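Local coordinates for protein Exo-beta-1,3-glucanase (Streptomyces sp. SirexAA-E, PDB 4PEY) that hydrolyses laminarin and laminarioligosaccharides as a secreted family 55 exo-beta-1,3-glucanase, releasing glucose and laminaribiose, at residues Asn541-Pro546 and Ser555-Phe560; His510-Pro515 and Leu525-Leu530; Lys451-Gln456 and Glu490-Gly495. The protein carries 1 engineered substitution. All blocks are in the same frame, centred on the assembly; numbering follows the deposited sequence.

The three contacts follow one another through successive coils toward the C-terminal end of the second beta-helix of this family 55 enzyme. Interactions 3 and 2 both reach the bound glucan: in interaction 3 the side chain of Gln456, beside Glu436 and Gln130, is about 4 Å from a glucose at nearest atoms, and in interaction 2 Leu530 touches one. Their centres are about 11 Å apart, and a probable hydrogen bond of 2.9 Å from Leu526 N to Met494 O joins them. Interaction 1 ends the series, about 7 Å from interaction 2 between centres, with Val557 O 2.8 Å from Leu525 N; it lies away from the glucan sites.

Interaction 1. Residues Asn541-Pro546 and Ser555-Phe560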
loop_
_atom_site.group_PDB
_atom_site.type_symbol
_atom_site.label_atom_id
_atom_site.label_comp_id
_atom_site.label_asym_id
_atom_site.label_seq_id
_atom_site.Cartn_x
_atom_site.Cartn_y
_atom_site.Cartn_z
ATOM N N ASN A 541 0.970 -24.398 8.417
ATOM C CA ASN A 541 1.632 -25.697 8.503
ATOM C C ASN A 541 0.634 -26.824 8.214
ATOM O O ASN A 541 0.070 -26.881 7.122
ATOM C CB ASN A 541 2.281 -25.885 9.873
ATOM C CG ASN A 541 3.413 -24.900 10.127
ATOM O OD1 ASN A 541 3.810 -24.139 9.240
ATOM N ND2 ASN A 541 3.939 -24.915 11.341
ATOM N N ASP A 542 0.403 -27.700 9.194
ATOM C CA ASP A 542 -0.595 -28.763 9.069
ATOM C C ASP A 542 -1.748 -28.563 10.062
ATOM O O ASP A 542 -2.450 -29.521 10.441
ATOM C CB ASP A 542 0.067 -30.129 9.274
ATOM C CG ASP A 542 0.814 -30.235 10.603
ATOM O OD1 ASP A 542 1.164 -31.372 10.987
ATOM O OD2 ASP A 542 1.051 -29.196 11.265
ATOM N N ILE A 543 -1.949 -27.301 10.445
ATOM C CA ILE A 543 -2.891 -26.894 11.491
ATOM C C ILE A 543 -4.054 -26.086 10.905
ATOM O O ILE A 543 -3.858 -25.289 9.983
ATOM C CB ILE A 543 -2.158 -26.047 12.574
ATOM C CG1 ILE A 543 -1.110 -26.894 13.293
ATOM C CG2 ILE A 543 -3.129 -25.416 13.574
ATOM C CD1 ILE A 543 -0.189 -26.087 14.179
ATOM N N GLY A 544 -5.257 -26.288 11.439
ATOM C CA GLY A 544 -6.434 -25.590 10.956
ATOM C C GLY A 544 -7.189 -26.424 9.938
ATOM O O GLY A 544 -6.598 -27.254 9.244
ATOM N N ASP A 545 -8.498 -26.210 9.847
ATOM C CA ASP A 545 -9.337 -26.998 8.944
ATOM C C ASP A 545 -9.019 -26.706 7.484
ATOM O O ASP A 545 -8.648 -25.586 7.141
ATOM C CB ASP A 545 -10.824 -26.711 9.178
ATOM C CG ASP A 545 -11.302 -27.111 10.555
ATOM O OD1 ASP A 545 -10.615 -27.895 11.242
ATOM O OD2 ASP A 545 -12.399 -26.648 10.940
ATOM N N PRO A 546 -9.205 -27.706 6.610
ATOM C CA PRO A 546 -9.209 -27.393 5.181
ATOM C C PRO A 546 -10.397 -26.506 4.850
ATOM O O PRO A 546 -11.380 -26.501 5.592
ATOM C CB PRO A 546 -9.357 -28.765 4.518
ATOM C CG PRO A 546 -10.070 -29.596 5.553
ATOM C CD PRO A 546 -9.525 -29.122 6.872
ATOM N N SER A 555 -11.620 -20.578 6.710
ATOM C CA SER A 555 -11.073 -21.453 7.746
ATOM C C SER A 555 -10.116 -20.623 8.597
ATOM O O SER A 555 -9.220 -19.969 8.067
ATOM C CB SER A 555 -10.357 -22.655 7.131
ATOM O OG SER A 555 -9.815 -23.485 8.143
ATOM N N GLN A 556 -10.306 -20.662 9.912
ATOM C CA GLN A 556 -9.643 -19.732 10.825
ATOM C C GLN A 556 -8.796 -20.408 11.893
ATOM O O GLN A 556 -9.113 -21.507 12.359
ATOM C CB GLN A 556 -10.692 -18.856 11.518
ATOM C CG GLN A 556 -11.551 -18.052 10.554
ATOM C CD GLN A 556 -12.862 -17.608 11.173
ATOM O OE1 GLN A 556 -13.483 -18.343 11.953
ATOM N NE2 GLN A 556 -13.289 -16.398 10.837
ATOM N N VAL A 557 -7.728 -19.724 12.298
ATOM C CA VAL A 557 -6.957 -20.120 13.470
ATOM C C VAL A 557 -6.768 -18.877 14.327
ATOM O O VAL A 557 -6.211 -17.886 13.861
ATOM C CB VAL A 557 -5.585 -20.735 13.089
ATOM C CG1 VAL A 557 -4.671 -20.803 14.300
ATOM C CG2 VAL A 557 -5.775 -22.125 12.470
ATOM N N VAL A 558 -7.237 -18.914 15.568
ATOM C CA VAL A 558 -7.146 -17.735 16.436
ATOM C C VAL A 558 -5.721 -17.512 16.959
ATOM O O VAL A 558 -5.226 -16.372 16.975
ATOM C CB VAL A 558 -8.116 -17.835 17.639
ATOM C CG1 VAL A 558 -7.931 -16.642 18.571
ATOM C CG2 VAL A 558 -9.556 -17.916 17.152
ATOM N N SER A 559 -5.076 -18.593 17.399
ATOM C CA SER A 559 -3.726 -18.522 17.963
ATOM C C SER A 559 -2.827 -19.622 17.445
ATOM O O SER A 559 -3.236 -20.782 17.364
ATOM C CB SER A 559 -3.754 -18.617 19.493
ATOM O OG SER A 559 -4.490 -17.557 20.066
ATOM N N PHE A 560 -1.589 -19.243 17.135
ATOM C CA PHE A 560 -0.526 -20.175 16.786
ATOM C C PHE A 560 0.746 -19.748 17.527
ATOM O O PHE A 560 1.036 -18.556 17.613
ATOM C CB PHE A 560 -0.304 -20.184 15.269
ATOM C CG PHE A 560 0.848 -21.042 14.821
ATOM C CD1 PHE A 560 0.640 -22.357 14.435
ATOM C CD2 PHE A 560 2.139 -20.525 14.766
ATOM C CE1 PHE A 560 1.704 -23.146 14.022
ATOM C CE2 PHE A 560 3.202 -21.310 14.356
ATOM C CZ PHE A 560 2.983 -22.620 13.981
HETATM O O HOH W 1 -9.694 -23.863 10.888
#
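Ser555 OG donates a short hydrogen bond of 2.6 Å to Asp545 O, tying the C-terminal strand to the loop that precedes it at the end of the parallel beta-helix. The hydroxyl approaches from above the carbonyl plane, 36° out of it. A water adds a second link: it accepts from Asp545 N and donates to Ser555 OG and Gln556 O, each at 2.8 Å, so that both backbone polar atoms of Asp545 are engaged. With OG anti to the backbone N (chi1 179°), the hydroxyl is placed within bonding distance of Asp545 O. An alanine here would probably leave Asp545 O without this donor and the water without one of its acceptors, loosening the loop from the strand.

Beside this polar cluster, Val557 CG2 packs 3.8 Å from Gly544 CA. A side chain on Gly544 would press against that methyl and, at these backbone angles, against the preceding carbonyl. Further along, Ile543 CD1 meets the edge of the Phe560 ring, 3.5 Å from CE1, the two side chains crossing at about a right angle. The amide of Asn541 stands almost perpendicular to the same ring, its ND2 lying 3.6 Å from Phe560 CZ.

Outside this first shell, strand 520-529 positions strand 555-560 through backbone hydrogen bonds between Ser555 and Val527 and between Val557 and Leu525. On the loop side, Gly544 O is bound by His538 ND1, and Asn541 ND2 is held by a hydrogen bond to Ala514 O.

Interaction 2. Residues His510-Pro515 and Leu525-Leu530; sequences HGFQAP and LLVVSL
Leu525 opens the second segment by laying its CD2 methyl over the face of the Phe512 ring, a CH-pi contact 4.0 Å from the ring centroid and only 8° off the normal. The methyl thus sits above the ring centre, with Phe512 CE2 and CZ about equally near. Leu525 CG, anti to its carbonyl carbon (chi1 -59°), is the branch point from which CD2 reaches over the ring, and the two side chains cross obliquely. Met494, on strand 489-498, touches both of them.

At Leu526 the side chain turns away from the ring and the backbone makes the contact: its carbonyl O lies in the plane of the Phe512 ring, at the edge, 3.7 Å from CE1. The aromatic C-H rim, weakly positive, would suit this oxygen electrostatically.

Val527 points back to the first segment. Its CG1 packs against the backbone of Gly511, 3.8 Å from the N, and lies 4.3 Å from Phe512 CE1. The fit is close at Gly511, since a CB there would clash with that same methyl.

Beyond the strand, Leu530 touches a bound glucose of the glycan pocket. The Phe512 side chain, which also touches Tyr480 and Ile540, lies between strands 512-513 and 520-529, which belong to different sheets. Such apolar packing between sheets, with the side chains directed inward, forms the core of a right-handed parallel beta-helix.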
loop_
_atom_site.group_PDB
_atom_site.type_symbol
_atom_site.label_atom_id
_atom_site.label_comp_id
_atom_site.label_asym_id
_atom_site.label_seq_id
_atom_site.Cartn_x
_atom_site.Cartn_y
_atom_site.Cartn_z
ATOM N N HIS A 510 -1.263 -24.822 2.624
ATOM C CA HIS A 510 -1.514 -23.837 3.671
ATOM C C HIS A 510 -1.307 -22.415 3.169
ATOM O O HIS A 510 -0.667 -22.188 2.134
ATOM C CB HIS A 510 -0.602 -24.095 4.877
ATOM C CG HIS A 510 0.830 -24.346 4.510
ATOM N ND1 HIS A 510 1.532 -25.443 4.964
ATOM C CD2 HIS A 510 1.686 -23.653 3.718
ATOM C CE1 HIS A 510 2.764 -25.407 4.481
ATOM N NE2 HIS A 510 2.881 -24.334 3.718
ATOM N N GLY A 511 -1.857 -21.451 3.898
ATOM C CA GLY A 511 -1.583 -20.052 3.620
ATOM C C GLY A 511 -0.285 -19.604 4.279
ATOM O O GLY A 511 0.412 -18.725 3.764
ATOM N N PHE A 512 0.041 -20.227 5.411
ATOM C CA PHE A 512 1.131 -19.790 6.280
ATOM C C PHE A 512 2.022 -20.965 6.646
ATOM O O PHE A 512 1.538 -22.083 6.812
ATOM C CB PHE A 512 0.554 -19.134 7.537
ATOM C CG PHE A 512 -0.398 -18.024 7.227
ATOM C CD1 PHE A 512 -1.737 -18.287 6.979
ATOM C CD2 PHE A 512 0.058 -16.721 7.122
ATOM C CE1 PHE A 512 -2.612 -17.263 6.650
ATOM C CE2 PHE A 512 -0.808 -15.697 6.801
ATOM C CZ PHE A 512 -2.145 -15.966 6.559
ATOM N N GLN A 513 3.322 -20.709 6.763
ATOM C CA GLN A 513 4.285 -21.741 7.141
ATOM C C GLN A 513 5.294 -21.116 8.093
ATOM O O GLN A 513 5.819 -20.032 7.815
ATOM C CB GLN A 513 4.996 -22.335 5.909
ATOM C CG GLN A 513 5.973 -23.460 6.254
ATOM C CD GLN A 513 6.816 -23.925 5.073
ATOM O OE1 GLN A 513 7.016 -23.196 4.096
ATOM N NE2 GLN A 513 7.324 -25.145 5.165
ATOM N N ALA A 514 5.547 -21.778 9.223
ATOM C CA ALA A 514 6.435 -21.224 10.243
ATOM C C ALA A 514 6.964 -22.324 11.148
ATOM O O ALA A 514 6.340 -23.376 11.275
ATOM C CB ALA A 514 5.704 -20.158 11.079
ATOM N N PRO A 515 8.123 -22.092 11.781
ATOM C CA PRO A 515 8.548 -23.060 12.792
ATOM C C PRO A 515 7.614 -23.031 13.996
ATOM O O PRO A 515 6.941 -22.021 14.230
ATOM C CB PRO A 515 9.955 -22.586 13.164
ATOM C CG PRO A 515 9.942 -21.112 12.867
ATOM C CD PRO A 515 9.085 -20.983 11.629
ATOM N N LEU A 525 -5.464 -15.821 12.052
ATOM C CA LEU A 525 -5.145 -16.268 10.697
ATOM C C LEU A 525 -6.384 -16.813 9.998
ATOM O O LEU A 525 -7.268 -17.387 10.641
ATOM C CB LEU A 525 -4.086 -17.369 10.726
ATOM C CG LEU A 525 -2.739 -17.054 11.371
ATOM C CD1 LEU A 525 -1.835 -18.275 11.310
ATOM C CD2 LEU A 525 -2.094 -15.860 10.690
ATOM N N LEU A 526 -6.439 -16.670 8.678
ATOM C CA LEU A 526 -7.523 -17.290 7.919
ATOM C C LEU A 526 -7.106 -17.596 6.494
ATOM O O LEU A 526 -6.244 -16.914 5.921
ATOM C CB LEU A 526 -8.756 -16.375 7.953
ATOM C CG LEU A 526 -8.580 -14.967 7.374
ATOM C CD1 LEU A 526 -9.683 -14.563 6.389
ATOM C CD2 LEU A 526 -8.379 -13.952 8.501
ATOM N N VAL A 527 -7.706 -18.644 5.936
ATOM C CA VAL A 527 -7.592 -18.909 4.505
ATOM C C VAL A 527 -8.993 -19.070 3.918
ATOM O O VAL A 527 -9.934 -19.473 4.608
ATOM C CB VAL A 527 -6.718 -20.155 4.194
ATOM C CG1 VAL A 527 -5.291 -19.943 4.700
ATOM C CG2 VAL A 527 -7.329 -21.439 4.778
ATOM N N VAL A 528 -9.137 -18.719 2.645
ATOM C CA VAL A 528 -10.451 -18.715 2.011
ATOM C C VAL A 528 -10.332 -19.177 0.568
ATOM O O VAL A 528 -9.483 -18.663 -0.176
ATOM C CB VAL A 528 -11.110 -17.304 2.004
ATOM C CG1 VAL A 528 -12.578 -17.421 1.627
ATOM C CG2 VAL A 528 -10.949 -16.580 3.346
ATOM N N SER A 529 -11.154 -20.150 0.177
ATOM C CA SER A 529 -11.304 -20.493 -1.232
ATOM C C SER A 529 -12.420 -19.663 -1.833
ATOM O O SER A 529 -13.535 -19.662 -1.317
ATOM C CB SER A 529 -11.622 -21.983 -1.415
ATOM O OG SER A 529 -12.026 -22.256 -2.750
ATOM N N LEU A 530 -12.130 -18.975 -2.933
ATOM C CA LEU A 530 -13.140 -18.145 -3.572
ATOM C C LEU A 530 -13.983 -19.005 -4.523
ATOM O O LEU A 530 -13.539 -19.392 -5.612
ATOM C CB LEU A 530 -12.477 -16.964 -4.302
ATOM C CG LEU A 530 -11.500 -16.148 -3.432
ATOM C CD1 LEU A 530 -10.832 -15.041 -4.232
ATOM C CD2 LEU A 530 -12.204 -15.587 -2.188
#

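Interaction 3. Residues Lys451-Gln456 and Glu490-Gly495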
loop_
_atom_site.group_PDB
_atom_site.type_symbol
_atom_site.label_atom_id
_atom_site.label_comp_id
_atom_site.label_asym_id
_atom_site.label_seq_id
_atom_site.Cartn_x
_atom_site.Cartn_y
_atom_site.Cartn_z
ATOM N N LYS A 451 7.613 -8.217 12.651
ATOM C CA LYS A 451 6.222 -8.040 13.041
ATOM C C LYS A 451 5.406 -7.615 11.834
ATOM O O LYS A 451 5.827 -6.722 11.092
ATOM C CB LYS A 451 6.096 -6.990 14.149
ATOM C CG LYS A 451 6.636 -7.443 15.489
ATOM C CD LYS A 451 6.474 -6.353 16.533
ATOM C CE LYS A 451 7.157 -6.759 17.829
ATOM N NZ LYS A 451 7.141 -5.688 18.863
ATOM N N THR A 452 4.252 -8.255 11.640
ATOM C CA THR A 452 3.311 -7.841 10.605
ATOM C C THR A 452 1.950 -7.610 11.227
ATOM O O THR A 452 1.417 -8.490 11.909
ATOM C CB THR A 452 3.185 -8.890 9.473
ATOM O OG1 THR A 452 4.410 -8.927 8.738
ATOM C CG2 THR A 452 2.038 -8.532 8.517
ATOM N N ILE A 453 1.409 -6.416 11.002
ATOM C CA ILE A 453 0.064 -6.074 11.431
ATOM C C ILE A 453 -0.747 -5.831 10.165
ATOM O O ILE A 453 -0.501 -4.863 9.443
ATOM C CB ILE A 453 0.041 -4.843 12.351
ATOM C CG1 ILE A 453 0.859 -5.114 13.620
ATOM C CG2 ILE A 453 -1.402 -4.483 12.729
ATOM C CD1 ILE A 453 1.108 -3.880 14.451
ATOM N N PHE A 454 -1.678 -6.758 9.920
ATOM C CA PHE A 454 -2.508 -6.901 8.714
ATOM C C PHE A 454 -1.760 -7.457 7.496
ATOM O O PHE A 454 -0.811 -6.854 6.987
ATOM C CB PHE A 454 -3.194 -5.594 8.293
ATOM C CG PHE A 454 -4.110 -5.780 7.105
ATOM C CD1 PHE A 454 -5.453 -6.096 7.286
ATOM C CD2 PHE A 454 -3.621 -5.676 5.808
ATOM C CE1 PHE A 454 -6.293 -6.289 6.192
ATOM C CE2 PHE A 454 -4.446 -5.877 4.718
ATOM C CZ PHE A 454 -5.785 -6.174 4.906
ATOM N N TYR A 455 -2.241 -8.594 7.005
ATOM C CA TYR A 455 -1.748 -9.167 5.760
ATOM C C TYR A 455 -2.918 -9.591 4.895
ATOM O O TYR A 455 -3.861 -10.225 5.383
ATOM C CB TYR A 455 -0.841 -10.372 6.026
ATOM C CG TYR A 455 -0.245 -11.010 4.785
ATOM C CD1 TYR A 455 0.507 -10.257 3.891
ATOM C CD2 TYR A 455 -0.412 -12.374 4.520
ATOM C CE1 TYR A 455 1.071 -10.830 2.763
ATOM C CE2 TYR A 455 0.161 -12.969 3.392
ATOM C CZ TYR A 455 0.903 -12.192 2.517
ATOM O OH TYR A 455 1.478 -12.755 1.394
ATOM N N GLN A 456 -2.861 -9.233 3.616
ATOM C CA GLN A 456 -3.824 -9.729 2.634
ATOM C C GLN A 456 -3.082 -10.340 1.462
ATOM O O GLN A 456 -2.234 -9.683 0.842
ATOM C CB GLN A 456 -4.756 -8.618 2.134
ATOM C CG GLN A 456 -5.857 -9.131 1.165
ATOM C CD GLN A 456 -5.444 -9.118 -0.302
ATOM O OE1 GLN A 456 -4.933 -8.114 -0.811
ATOM N NE2 GLN A 456 -5.663 -10.243 -0.990
ATOM N N GLU A 490 6.141 -12.207 14.986
ATOM C CA GLU A 490 4.749 -12.099 15.402
ATOM C C GLU A 490 3.903 -11.436 14.324
ATOM O O GLU A 490 4.295 -10.421 13.745
ATOM C CB GLU A 490 4.644 -11.342 16.734
ATOM C CG GLU A 490 3.323 -11.556 17.458
ATOM C CD GLU A 490 3.386 -11.195 18.934
ATOM O OE1 GLU A 490 4.370 -10.543 19.364
ATOM O OE2 GLU A 490 2.437 -11.563 19.665
ATOM N N GLY A 491 2.751 -12.035 14.039
ATOM C CA GLY A 491 1.831 -11.490 13.056
ATOM C C GLY A 491 0.403 -11.459 13.562
ATOM O O GLY A 491 -0.011 -12.327 14.340
ATOM N N TRP A 492 -0.346 -10.454 13.112
ATOM C CA TRP A 492 -1.734 -10.227 13.524
ATOM C C TRP A 492 -2.641 -9.945 12.325
ATOM O O TRP A 492 -2.341 -9.044 11.534
ATOM C CB TRP A 492 -1.852 -9.019 14.455
ATOM C CG TRP A 492 -1.205 -9.049 15.812
ATOM C CD1 TRP A 492 -1.830 -9.287 17.010
ATOM C CD2 TRP A 492 0.158 -8.725 16.132
ATOM N NE1 TRP A 492 -0.937 -9.160 18.044
ATOM C CE2 TRP A 492 0.290 -8.816 17.537
ATOM C CE3 TRP A 492 1.275 -8.374 15.368
ATOM C CZ2 TRP A 492 1.500 -8.576 18.193
ATOM C CZ3 TRP A 492 2.480 -8.139 16.020
ATOM C CH2 TRP A 492 2.581 -8.237 17.421
ATOM N N GLY A 493 -3.767 -10.658 12.219
ATOM C CA GLY A 493 -4.812 -10.302 11.265
ATOM C C GLY A 493 -4.401 -10.570 9.829
ATOM O O GLY A 493 -4.192 -9.638 9.040
ATOM N N MET A 494 -4.301 -11.849 9.476
ATOM C CA MET A 494 -3.654 -12.233 8.225
ATOM C C MET A 494 -4.478 -13.244 7.452
ATOM O O MET A 494 -4.893 -14.261 8.006
ATOM C CB MET A 494 -2.264 -12.814 8.511
ATOM C CG MET A 494 -1.435 -11.962 9.471
ATOM S SD MET A 494 0.148 -12.689 9.909
ATOM C CE MET A 494 1.023 -12.469 8.398
ATOM N N GLY A 495 -4.686 -12.972 6.165
ATOM C CA GLY A 495 -5.497 -13.841 5.324
ATOM C C GLY A 495 -4.889 -14.140 3.969
ATOM O O GLY A 495 -4.265 -13.267 3.352
#
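Thr452 N donates to Glu490 O at 3.0 Å, and Thr452 O accepts from Trp492 N, the first two of five backbone hydrogen bonds that run in parallel register between the two segments. The same Thr452 O lies at the edge of the indole, in its plane. Phe454 N to Trp492 O is nearly linear at the acceptor, with a C=O...N angle of 174°. Beyond it the pattern shifts: Tyr455 N bonds to Gly493 O, and Gly495 N to Tyr455 O from 37° out of the carbonyl plane. The shift accompanies a corner in each chain, at Ile453 and Gly493, where successive coils of the parallel beta-helix turn at nearly the same level, the corners one residue apart in the register.

Among apolar contacts, Ile453 CG1 packs 3.7 Å from Trp492 CE3. Glu490 CG lies over one indole face, offset toward the rim, and His523 stacks on the ring. On the face shared by Thr452, Tyr455 and Met494, the methionine chain bends at its end (chi3 72°), setting CE 3.7 Å from Tyr455 CB and 4.1 Å from Thr452 CG2.

Polar side-chain ends look outside the pair. Thr452 OG1 bonds to Tyr480 OH, and Gln456 bridges the substrate-binding residues Gln130 and Glu436 through OE1 and NE2 respectively.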